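Local coordinates for protein Ribose/Galactose Isomerase (Vibrio parahaemolyticus, PDB 3ONO) that probably interconverts aldose and ketose sugar phosphates, as an isomerase of the LacAB/RpiB family, at residues Y51-G55 against G79-C84. Residues are numbered along the deposited sequence; the frame is centred on the assembly and turned at random. Where two conformers were deposited one is given.
Sequences YIHLG and GALMSC
Two helices run side by side in the same general direction: the axes of segments 51-55 and 79-84 approach to 7.8 Å at a signed crossing angle of -37°. Both segments are helical; in 79-84 the Ser83 N to Gly79 O and Cys84 N to Ala80 O bonds are both 2.9 Å, while in 51-55 Gly55 N makes weak bonds to Tyr51 O (3.5 Å) and Ile52 O (3.3 Å). In register, Tyr51 CA lies 4.9 Å from Ala80 CA and Gly55 CA 4.0 Å from Cys84 CA, so the backbones are in contact at Gly55. An ideal CB there would fall 2.3 Å from Ser83 OG, a clash.

At the N-terminal end the Tyr51 ring packs on the other helix. With chi1 p (65°), it takes Gly79 CA over one face, a CH-pi contact 3.7 Å from the centroid and 15° off the normal; an ideal CB on Gly79 would clash, 2.8 Å from Tyr51 CD2. Ser83 CB sits at the ring edge, 4.0 Å from Tyr51 CD1. Apolar contacts flank this: Ala80 CB is 4.3 Å from both Tyr51 CB and Leu54 CD1, and Leu54, Ala80 and Cys84 all rest on Thr72 of strand 69-74. The pair therefore packs against the parallel sheet of this alpha-beta-alpha sandwich, while Tyr51 also meets Asn156 of a second subunit.

A hydrogen bond joins the segments: Ser83, chi1 t, donates from OG to Tyr51 O (2.7 Å), a shorter bond than this carbonyl's weak one from Gly55 N. Glycines at 55 and 79 thus permit the backbone and ring contacts, while the serine hydroxyl satisfies a helix carbonyl within the interface.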
loop_
_atom_site.group_PDB
_atom_site.type_symbol
_atom_site.label_atom_id
_atom_site.label_comp_id
_atom_site.label_asym_id
_atom_site.label_seq_id
_atom_site.Cartn_x
_atom_site.Cartn_y
_atom_site.Cartn_z
ATOM N N TYR A 51 6.558 23.173 -5.459
ATOM C CA TYR A 51 7.032 22.538 -4.231
ATOM C C TYR A 51 8.311 23.167 -3.689
ATOM O O TYR A 51 8.635 22.966 -2.523
ATOM C CB TYR A 51 7.191 21.017 -4.393
ATOM C CG TYR A 51 8.247 20.569 -5.373
ATOM C CD1 TYR A 51 9.603 20.569 -5.024
ATOM C CD2 TYR A 51 7.887 20.095 -6.647
ATOM C CE1 TYR A 51 10.568 20.114 -5.912
ATOM C CE2 TYR A 51 8.853 19.652 -7.546
ATOM C CZ TYR A 51 10.194 19.681 -7.173
ATOM O OH TYR A 51 11.168 19.231 -8.040
ATOM N N ILE A 52 9.022 23.957 -4.502
ATOM C CA ILE A 52 10.171 24.685 -3.991
ATOM C C ILE A 52 9.715 25.747 -2.995
ATOM O O ILE A 52 10.277 25.888 -1.908
ATOM C CB ILE A 52 10.970 25.396 -5.130
ATOM C CG1 ILE A 52 11.494 24.372 -6.134
ATOM C CG2 ILE A 52 12.146 26.216 -4.533
ATOM C CD1 ILE A 52 12.469 23.352 -5.550
ATOM N N HIS A 53 8.683 26.501 -3.358
ATOM C CA HIS A 53 8.189 27.549 -2.478
ATOM C C HIS A 53 7.649 26.941 -1.193
ATOM O O HIS A 53 7.777 27.532 -0.128
ATOM C CB HIS A 53 7.107 28.374 -3.169
ATOM C CG HIS A 53 7.558 28.966 -4.467
ATOM N ND1 HIS A 53 7.074 28.534 -5.688
ATOM C CD2 HIS A 53 8.467 29.936 -4.737
ATOM C CE1 HIS A 53 7.658 29.228 -6.653
ATOM N NE2 HIS A 53 8.510 30.085 -6.102
ATOM N N LEU A 54 7.039 25.760 -1.294
ATOM C CA LEU A 54 6.502 25.126 -0.096
ATOM C C LEU A 54 7.563 24.956 0.995
ATOM O O LEU A 54 7.303 25.213 2.184
ATOM C CB LEU A 54 5.867 23.761 -0.435
ATOM C CG LEU A 54 4.690 23.792 -1.413
ATOM C CD1 LEU A 54 4.159 22.361 -1.663
ATOM C CD2 LEU A 54 3.555 24.697 -0.917
ATOM N N GLY A 55 8.738 24.474 0.624
ATOM C CA GLY A 55 9.786 24.268 1.608
ATOM C C GLY A 55 10.189 25.574 2.279
ATOM O O GLY A 55 10.427 25.630 3.496
ATOM N N GLY A 79 8.786 15.699 -4.059
ATOM C CA GLY A 79 9.358 17.035 -4.198
ATOM C C GLY A 79 9.141 17.842 -2.930
ATOM O O GLY A 79 10.056 18.481 -2.402
ATOM N N ALA A 80 7.915 17.822 -2.415
ATOM C CA ALA A 80 7.628 18.642 -1.239
ATOM C C ALA A 80 8.427 18.158 -0.021
ATOM O O ALA A 80 8.917 18.955 0.761
ATOM C CB ALA A 80 6.122 18.648 -0.937
ATOM N N LEU A 81 8.556 16.848 0.128
ATOM C CA LEU A 81 9.290 16.272 1.257
ATOM C C LEU A 81 10.768 16.646 1.200
ATOM O O LEU A 81 11.391 17.015 2.220
ATOM C CB LEU A 81 9.109 14.752 1.195
ATOM C CG LEU A 81 9.988 13.682 1.816
ATOM C CD1 LEU A 81 9.355 12.362 1.431
ATOM C CD2 LEU A 81 11.417 13.711 1.334
HETATM N N MSE A 82 11.346 16.582 0.005
HETATM C CA MSE A 82 12.779 16.874 -0.119
HETATM C C MSE A 82 13.045 18.376 -0.021
HETATM O O MSE A 82 14.078 18.807 0.529
HETATM C CB MSE A 82 13.324 16.274 -1.404
HETATM C CG MSE A 82 13.186 14.746 -1.394
HETATM SE SE MSE A 82 13.982 13.953 -2.965
HETATM C CE MSE A 82 12.964 14.965 -4.273
ATOM N N SER A 83 12.088 19.161 -0.516
ATOM C CA SER A 83 12.151 20.637 -0.442
ATOM C C SER A 83 12.041 21.129 1.003
ATOM O O SER A 83 12.723 22.070 1.402
ATOM C CB SER A 83 11.012 21.235 -1.296
ATOM O OG SER A 83 10.940 22.656 -1.154
ATOM N N CYS A 84 11.198 20.489 1.805
ATOM C CA CYS A 84 11.098 20.862 3.235
ATOM C C CYS A 84 12.342 20.452 4.023
ATOM O O CYS A 84 12.869 21.231 4.837
ATOM C CB CYS A 84 9.876 20.186 3.864
ATOM S SG CYS A 84 8.318 20.969 3.386
#